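Local atomic coordinates of putative neuraminyllactose-binding hemagglutinin homolog (Helicobacter pylori, PDB entry 3BGH), a protein that probably acts as an outer-membrane lipoprotein adhesin of the flagellar sheath and may recognise neuraminyllactose-type, sialylated receptors on host cells. Residues A[106-111]-A[191-196]; A[36-41]-A[90-95]. One frame throughout, in Å; residues are numbered along the deposited sequence.

Contact 1. Residues A[106-111]-A[191-196]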
ATOM      1  N   VAL A 106      -4.448   2.749   3.385  1.00 47.83           N
ATOM      2  CA  VAL A 106      -3.617   2.120   4.388  1.00 48.88           C
ATOM      3  C   VAL A 106      -4.145   0.717   4.618  1.00 49.34           C
ATOM      4  O   VAL A 106      -5.351   0.499   4.691  1.00 50.37           O
ATOM      5  CB  VAL A 106      -3.472   2.961   5.697  1.00 48.78           C
ATOM      6  CG1 VAL A 106      -4.790   3.175   6.363  1.00 49.97           C
ATOM      7  CG2 VAL A 106      -2.520   2.271   6.677  1.00 49.71           C
ATOM      8  N   ALA A 107      -3.240  -0.249   4.667  1.00 49.89           N
ATOM      9  CA  ALA A 107      -3.611  -1.628   4.860  1.00 49.67           C
ATOM     10  C   ALA A 107      -2.731  -2.201   5.936  1.00 50.54           C
ATOM     11  O   ALA A 107      -1.585  -1.794   6.092  1.00 50.17           O
ATOM     12  CB  ALA A 107      -3.460  -2.391   3.574  1.00 49.08           C
ATOM     13  N   ILE A 108      -3.286  -3.124   6.704  1.00 51.87           N
ATOM     14  CA  ILE A 108      -2.516  -3.821   7.710  1.00 53.09           C
ATOM     15  C   ILE A 108      -2.414  -5.332   7.356  1.00 54.19           C
ATOM     16  O   ILE A 108      -3.401  -6.005   7.042  1.00 53.88           O
ATOM     17  CB  ILE A 108      -3.046  -3.491   9.122  1.00 53.27           C
ATOM     18  CG1 ILE A 108      -2.656  -2.045   9.422  1.00 53.63           C
ATOM     19  CG2 ILE A 108      -2.447  -4.420  10.185  1.00 51.22           C
ATOM     20  CD1 ILE A 108      -3.335  -1.406  10.538  1.00 53.45           C
ATOM     21  N   LEU A 109      -1.177  -5.811   7.313  1.00 55.25           N
ATOM     22  CA  LEU A 109      -0.882  -7.223   7.124  1.00 55.33           C
ATOM     23  C   LEU A 109      -0.614  -7.836   8.481  1.00 55.20           C
ATOM     24  O   LEU A 109       0.026  -7.243   9.337  1.00 53.78           O
ATOM     25  CB  LEU A 109       0.334  -7.389   6.241  1.00 56.12           C
ATOM     26  CG  LEU A 109       0.152  -7.184   4.738  1.00 58.62           C
ATOM     27  CD1 LEU A 109      -0.218  -5.750   4.361  1.00 61.27           C
ATOM     28  CD2 LEU A 109       1.432  -7.570   4.081  1.00 58.09           C
ATOM     29  N   GLU A 110      -1.129  -9.038   8.665  1.00 56.80           N
ATOM     30  CA  GLU A 110      -1.095  -9.704   9.955  1.00 58.45           C
ATOM     31  C   GLU A 110      -0.168 -10.891   9.891  1.00 58.39           C
ATOM     32  O   GLU A 110       0.004 -11.483   8.823  1.00 57.57           O
ATOM     33  CB  GLU A 110      -2.514 -10.132  10.379  1.00 57.96           C
ATOM     34  CG  GLU A 110      -3.385  -8.920  10.728  1.00 60.43           C
ATOM     35  CD  GLU A 110      -4.791  -9.269  11.168  1.00 61.13           C
ATOM     36  OE1 GLU A 110      -5.234 -10.413  10.951  1.00 64.90           O
ATOM     37  OE2 GLU A 110      -5.462  -8.374  11.738  1.00 67.10           O
ATOM     38  N   ASP A 111       0.446 -11.197  11.038  1.00 58.70           N
ATOM     39  CA  ASP A 111       1.127 -12.476  11.256  1.00 59.82           C
ATOM     40  C   ASP A 111       2.367 -12.642  10.364  1.00 59.79           C
ATOM     41  O   ASP A 111       2.495 -13.599   9.588  1.00 60.17           O
ATOM     42  CB  ASP A 111       0.151 -13.673  11.129  1.00 59.88           C
ATOM     43  CG  ASP A 111      -0.885 -13.730  12.268  1.00 61.45           C
ATOM     44  OD1 ASP A 111      -0.606 -13.268  13.398  1.00 63.99           O
ATOM     45  OD2 ASP A 111      -1.999 -14.246  12.040  1.00 63.96           O
ATOM     46  N   ARG A 191      -4.670  -0.408  16.174  1.00 59.19           N
ATOM     47  CA  ARG A 191      -4.741   0.858  16.865  1.00 59.09           C
ATOM     48  C   ARG A 191      -3.388   1.593  16.946  1.00 58.04           C
ATOM     49  O   ARG A 191      -3.320   2.801  16.664  1.00 58.26           O
ATOM     50  CB  ARG A 191      -5.408   0.646  18.223  1.00 59.04           C
ATOM     51  CG  ARG A 191      -6.759   1.295  18.282  1.00 62.50           C
ATOM     52  CD  ARG A 191      -7.847   0.497  18.969  1.00 66.50           C
ATOM     53  NE  ARG A 191      -7.742   0.530  20.418  1.00 69.04           N
ATOM     54  CZ  ARG A 191      -8.708   0.145  21.256  1.00 71.71           C
ATOM     55  NH1 ARG A 191      -9.893  -0.277  20.807  1.00 70.58           N
ATOM     56  NH2 ARG A 191      -8.488   0.201  22.561  1.00 72.34           N
ATOM     57  N   LYS A 192      -2.325   0.856  17.283  1.00 57.36           N
ATOM     58  CA  LYS A 192      -0.944   1.385  17.379  1.00 56.26           C
ATOM     59  C   LYS A 192      -0.374   1.790  16.043  1.00 55.16           C
ATOM     60  O   LYS A 192       0.205   2.864  15.916  1.00 55.63           O
ATOM     61  CB  LYS A 192      -0.001   0.363  18.016  1.00 57.26           C
ATOM     62  CG  LYS A 192      -0.156   0.198  19.540  1.00 58.11           C
ATOM     63  CD  LYS A 192       1.016  -0.534  20.139  1.00 61.59           C
ATOM     64  CE  LYS A 192       0.719  -2.022  20.296  1.00 64.40           C
ATOM     65  NZ  LYS A 192       1.985  -2.800  20.559  1.00 67.89           N
ATOM     66  N   ILE A 193      -0.558   0.938  15.043  1.00 53.48           N
ATOM     67  CA  ILE A 193      -0.057   1.191  13.712  1.00 52.21           C
ATOM     68  C   ILE A 193      -0.712   2.421  13.106  1.00 52.68           C
ATOM     69  O   ILE A 193      -0.014   3.289  12.560  1.00 52.35           O
ATOM     70  CB  ILE A 193      -0.216  -0.070  12.811  1.00 52.95           C
ATOM     71  CG1 ILE A 193       0.850  -1.109  13.215  1.00 51.90           C
ATOM     72  CG2 ILE A 193      -0.162   0.298  11.325  1.00 48.96           C
ATOM     73  CD1 ILE A 193       0.621  -2.529  12.701  1.00 50.98           C
ATOM     74  N   MET A 194      -2.043   2.494  13.233  1.00 52.43           N
ATOM     75  CA  MET A 194      -2.826   3.625  12.741  1.00 52.96           C
ATOM     76  C   MET A 194      -2.448   4.939  13.446  1.00 52.61           C
ATOM     77  O   MET A 194      -2.364   5.965  12.790  1.00 52.53           O
ATOM     78  CB  MET A 194      -4.357   3.400  12.870  1.00 52.74           C
ATOM     79  CG  MET A 194      -4.907   2.082  12.366  1.00 52.64           C
ATOM     80  SD  MET A 194      -6.263   2.365  11.240  1.00 54.02           S
ATOM     81  CE  MET A 194      -5.218   2.823   9.869  1.00 47.74           C
ATOM     82  N   ASN A 195      -2.269   4.916  14.769  1.00 51.96           N
ATOM     83  CA  ASN A 195      -1.803   6.112  15.466  1.00 52.25           C
ATOM     84  C   ASN A 195      -0.479   6.581  14.926  1.00 52.71           C
ATOM     85  O   ASN A 195      -0.293   7.771  14.761  1.00 52.79           O
ATOM     86  CB  ASN A 195      -1.675   5.922  16.987  1.00 51.79           C
ATOM     87  CG  ASN A 195      -3.025   5.802  17.678  1.00 51.73           C
ATOM     88  OD1 ASN A 195      -4.051   6.190  17.122  1.00 54.73           O
ATOM     89  ND2 ASN A 195      -3.034   5.237  18.869  1.00 48.67           N
ATOM     90  N   GLN A 196       0.450   5.651  14.685  1.00 53.58           N
ATOM     91  CA  GLN A 196       1.754   6.013  14.161  1.00 55.03           C
ATOM     92  C   GLN A 196       1.598   6.531  12.751  1.00 53.55           C
ATOM     93  O   GLN A 196       2.296   7.435  12.368  1.00 53.89           O
ATOM     94  CB  GLN A 196       2.712   4.832  14.131  1.00 55.59           C
ATOM     95  CG  GLN A 196       3.383   4.459  15.420  1.00 58.83           C
ATOM     96  CD  GLN A 196       4.384   3.301  15.215  1.00 59.02           C
ATOM     97  OE1 GLN A 196       4.192   2.193  15.738  1.00 64.21           O
ATOM     98  NE2 GLN A 196       5.438   3.554  14.428  1.00 60.88           N
TER

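Contact 2. Residues A[36-41]-A[90-95]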
ATOM      1  N   SER A  36      -4.773  36.478   4.177  1.00 76.09           N
ATOM      2  CA  SER A  36      -5.719  36.867   3.131  1.00 76.00           C
ATOM      3  C   SER A  36      -5.969  35.830   2.024  1.00 75.19           C
ATOM      4  O   SER A  36      -6.897  35.980   1.224  1.00 74.66           O
ATOM      5  CB  SER A  36      -5.363  38.250   2.531  1.00 76.68           C
ATOM      6  OG  SER A  36      -4.984  39.192   3.542  1.00 77.03           O
ATOM      7  N   HIS A  37      -5.155  34.779   1.975  1.00 74.38           N
ATOM      8  CA  HIS A  37      -5.367  33.700   1.005  1.00 73.37           C
ATOM      9  C   HIS A  37      -6.438  32.705   1.475  1.00 72.67           C
ATOM     10  O   HIS A  37      -6.488  32.365   2.665  1.00 73.10           O
ATOM     11  CB  HIS A  37      -4.054  32.993   0.756  1.00 73.35           C
ATOM     12  CG  HIS A  37      -2.943  33.917   0.369  1.00 73.64           C
ATOM     13  ND1 HIS A  37      -1.913  34.239   1.227  1.00 74.17           N
ATOM     14  CD2 HIS A  37      -2.698  34.585  -0.783  1.00 71.84           C
ATOM     15  CE1 HIS A  37      -1.072  35.053   0.612  1.00 73.61           C
ATOM     16  NE2 HIS A  37      -1.529  35.280  -0.607  1.00 71.56           N
ATOM     17  N   LEU A  38      -7.311  32.271   0.559  1.00 71.50           N
ATOM     18  CA  LEU A  38      -8.321  31.219   0.840  1.00 70.59           C
ATOM     19  C   LEU A  38      -7.925  29.850   0.219  1.00 69.89           C
ATOM     20  O   LEU A  38      -7.651  29.784  -0.987  1.00 70.04           O
ATOM     21  CB  LEU A  38      -9.704  31.630   0.307  1.00 70.00           C
ATOM     22  CG  LEU A  38     -10.767  30.522   0.166  1.00 70.13           C
ATOM     23  CD1 LEU A  38     -11.291  30.027   1.505  1.00 70.84           C
ATOM     24  CD2 LEU A  38     -11.942  30.945  -0.706  1.00 70.49           C
ATOM     25  N   VAL A  39      -7.914  28.775   1.018  1.00 68.75           N
ATOM     26  CA  VAL A  39      -7.698  27.410   0.470  1.00 67.33           C
ATOM     27  C   VAL A  39      -8.926  26.514   0.620  1.00 66.51           C
ATOM     28  O   VAL A  39      -9.554  26.484   1.674  1.00 67.04           O
ATOM     29  CB  VAL A  39      -6.449  26.680   1.060  1.00 67.12           C
ATOM     30  CG1 VAL A  39      -5.281  27.628   1.248  1.00 65.77           C
ATOM     31  CG2 VAL A  39      -6.772  26.008   2.348  1.00 66.68           C
ATOM     32  N   VAL A  40      -9.265  25.796  -0.434  1.00 65.30           N
ATOM     33  CA  VAL A  40     -10.341  24.824  -0.381  1.00 64.11           C
ATOM     34  C   VAL A  40      -9.797  23.468   0.089  1.00 63.60           C
ATOM     35  O   VAL A  40      -8.830  22.951  -0.464  1.00 62.79           O
ATOM     36  CB  VAL A  40     -10.993  24.664  -1.754  1.00 64.03           C
ATOM     37  CG1 VAL A  40     -12.077  23.615  -1.712  1.00 64.36           C
ATOM     38  CG2 VAL A  40     -11.577  25.950  -2.195  1.00 64.54           C
ATOM     39  N   LEU A  41     -10.421  22.903   1.119  1.00 62.86           N
ATOM     40  CA  LEU A  41     -10.012  21.611   1.643  1.00 62.10           C
ATOM     41  C   LEU A  41     -11.110  20.606   1.393  1.00 61.61           C
ATOM     42  O   LEU A  41     -12.231  20.815   1.825  1.00 61.83           O
ATOM     43  CB  LEU A  41      -9.742  21.729   3.132  1.00 62.69           C
ATOM     44  CG  LEU A  41      -8.772  20.706   3.698  1.00 62.50           C
ATOM     45  CD1 LEU A  41      -7.393  21.064   3.195  1.00 62.90           C
ATOM     46  CD2 LEU A  41      -8.817  20.706   5.213  1.00 60.01           C
ATOM     47  N   GLN A  90     -18.839  28.274  -7.846  1.00 86.20           N
ATOM     48  CA  GLN A  90     -18.036  29.185  -8.661  1.00 86.39           C
ATOM     49  C   GLN A  90     -17.476  30.356  -7.883  1.00 85.89           C
ATOM     50  O   GLN A  90     -16.300  30.694  -8.018  1.00 85.69           O
ATOM     51  CB  GLN A  90     -18.855  29.711  -9.831  1.00 86.52           C
ATOM     52  CG  GLN A  90     -18.669  28.911 -11.087  1.00 88.60           C
ATOM     53  CD  GLN A  90     -17.518  29.417 -11.950  1.00 91.77           C
ATOM     54  OE1 GLN A  90     -17.486  29.166 -13.158  1.00 93.04           O
ATOM     55  NE2 GLN A  90     -16.576  30.143 -11.342  1.00 92.71           N
ATOM     56  N   ASP A  91     -18.322  30.984  -7.075  1.00 85.62           N
ATOM     57  CA  ASP A  91     -17.873  32.080  -6.229  1.00 85.28           C
ATOM     58  C   ASP A  91     -16.552  31.737  -5.536  1.00 84.31           C
ATOM     59  O   ASP A  91     -15.638  32.567  -5.445  1.00 83.73           O
ATOM     60  CB  ASP A  91     -18.913  32.389  -5.165  1.00 85.50           C
ATOM     61  CG  ASP A  91     -18.710  33.755  -4.554  1.00 88.20           C
ATOM     62  OD1 ASP A  91     -17.708  33.968  -3.806  1.00 89.81           O
ATOM     63  OD2 ASP A  91     -19.557  34.628  -4.854  1.00 91.38           O
ATOM     64  N   ILE A  92     -16.487  30.505  -5.031  1.00 83.58           N
ATOM     65  CA  ILE A  92     -15.308  30.001  -4.340  1.00 82.43           C
ATOM     66  C   ILE A  92     -14.186  29.736  -5.340  1.00 81.71           C
ATOM     67  O   ILE A  92     -13.116  30.304  -5.190  1.00 81.68           O
ATOM     68  CB  ILE A  92     -15.631  28.749  -3.493  1.00 82.49           C
ATOM     69  CG1 ILE A  92     -16.664  29.078  -2.395  1.00 81.37           C
ATOM     70  CG2 ILE A  92     -14.360  28.163  -2.917  1.00 82.13           C
ATOM     71  CD1 ILE A  92     -16.204  30.114  -1.391  1.00 80.21           C
ATOM     72  N   LYS A  93     -14.434  28.925  -6.369  1.00 80.79           N
ATOM     73  CA  LYS A  93     -13.423  28.679  -7.404  1.00 80.78           C
ATOM     74  C   LYS A  93     -12.709  29.978  -7.829  1.00 80.88           C
ATOM     75  O   LYS A  93     -11.482  30.005  -7.960  1.00 80.47           O
ATOM     76  CB  LYS A  93     -14.010  28.010  -8.656  1.00 80.49           C
ATOM     77  CG  LYS A  93     -14.636  26.617  -8.508  1.00 80.59           C
ATOM     78  CD  LYS A  93     -14.678  25.927  -9.892  1.00 80.94           C
ATOM     79  CE  LYS A  93     -15.979  25.190 -10.183  1.00 83.05           C
ATOM     80  NZ  LYS A  93     -16.250  24.041  -9.259  1.00 83.57           N
ATOM     81  N   GLU A  94     -13.478  31.049  -8.036  1.00 81.09           N
ATOM     82  CA  GLU A  94     -12.920  32.323  -8.529  1.00 81.62           C
ATOM     83  C   GLU A  94     -11.962  32.988  -7.538  1.00 80.73           C
ATOM     84  O   GLU A  94     -11.032  33.703  -7.943  1.00 80.36           O
ATOM     85  CB  GLU A  94     -14.028  33.312  -8.943  1.00 82.34           C
ATOM     86  CG  GLU A  94     -14.766  32.935 -10.255  1.00 85.60           C
ATOM     87  CD  GLU A  94     -14.090  33.456 -11.545  1.00 89.39           C
ATOM     88  OE1 GLU A  94     -13.192  34.351 -11.476  1.00 90.60           O
ATOM     89  OE2 GLU A  94     -14.481  32.960 -12.639  1.00 90.05           O
ATOM     90  N   LYS A  95     -12.182  32.737  -6.253  1.00 79.69           N
ATOM     91  CA  LYS A  95     -11.444  33.431  -5.196  1.00 79.47           C
ATOM     92  C   LYS A  95     -10.281  32.631  -4.555  1.00 77.91           C
ATOM     93  O   LYS A  95      -9.310  33.224  -4.076  1.00 78.17           O
ATOM     94  CB  LYS A  95     -12.435  33.934  -4.127  1.00 79.52           C
ATOM     95  CG  LYS A  95     -12.001  35.220  -3.428  1.00 80.72           C
ATOM     96  CD  LYS A  95     -13.174  35.885  -2.679  1.00 81.65           C
ATOM     97  CE  LYS A  95     -13.620  35.086  -1.443  1.00 83.85           C
ATOM     98  NZ  LYS A  95     -12.496  34.964  -0.464  1.00 85.27           N
TER

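Contact 1. Residues A[106-111]-A[191-196]
Ile108 and Ile193 lie alongside one another, their side chains running in opposing senses, where strand 98-114 runs beneath helix 186-208, and Val106 and Met194 extend the same apolar patch. From its CB, Ile108 sends CG1 out beside the backbone N (chi1 -71°) and into the helix face. CG1 lies 3.9 Å from Ile193 CG2, and the next carbon, CD1, comes to 3.7 Å from Ile193 CG2, the same methyl. That terminal methyl also lies 4.1 Å from Ile193 CB and 4.2 Å from Met194 CG, which puts it against two consecutive helix residues. Met194 leaves the helix at an angle to the strand, but its chain bends at chi2 and chi3 (77°) and carries the methyl back to the sheet, where CE meets Val106 CG1 at 3.5 Å. All four side chains are buried, and the contacts between the segments all join apolar carbons. The axes of segments 106-111 and 191-196 approach to 10.0 Å, with their N-to-C directions at 145°. Ile193 reaches further over the sheet, touching Ser128 of strand 123-137 and Ile155 and Ala157 of strand 144-161, while, pointing away from the helix, Ala107 packs on Asn105 and Leu109 on Tyr131 of the second subunit.

Contact 2. Residues A[36-41]-A[90-95]
Leu38, Val40, Ile92 and Lys95 meet without a ring, amide or carboxylate among them, so no flat group offers a face or an edge here; branched methyls and one lysine tip do the touching. The closest pair is Val40 CG2 and Ile92 CG2 at 3.6 Å, the two side chains crossing at a slant. Ile92 owes this reach to chi1 of -62°, which swings CG2 opposite its backbone N and leaves the longer CG1 branch beside that N. The same CG2 lies 4.3 Å from Leu38 CD2, so one isoleucine methyl serves both strand residues. On the exposed side, Lys95 bends at chi3 and chi4 and lies roughly perpendicular to the Leu38 side chain, its NZ coming 4.1 Å from Leu38 CD2. This brings an amine close to an aliphatic methyl, and the burial of Leu38 by Lys95 involves no polar bond between them. Helix 90-95 belongs to the connection from strand 78-82 to strand 98-114, which passes over the intervening strand 38-48 in a beta-alpha-beta crossover. Val40 also touches Ile88, Phe82 and Val99, while Val39 and Leu41 pack against helix 54-73 on the other face of the strand.

Overall arrangement
Both contacts place a helix on one mixed sheet, on the neighbouring strands 98-114 and 38-48, yet their centres are 36 Å apart on opposite sides of the chain's centre. Contact 1 is wholly buried and made of aliphatic carbons and a methionine methyl, its strand backed by the second subunit. Contact 2 lies further out, about 22 Å from the chain's centre against 15 Å, and is only partly buried: an exposed lysine lies at its outer edge and no other chain of the assembly touches its segments. Sequence ties them together, since helix 90-95 leads directly into strand 98-114, whereas helix 186-208 returns to that strand only after strands 123-137 and 144-161.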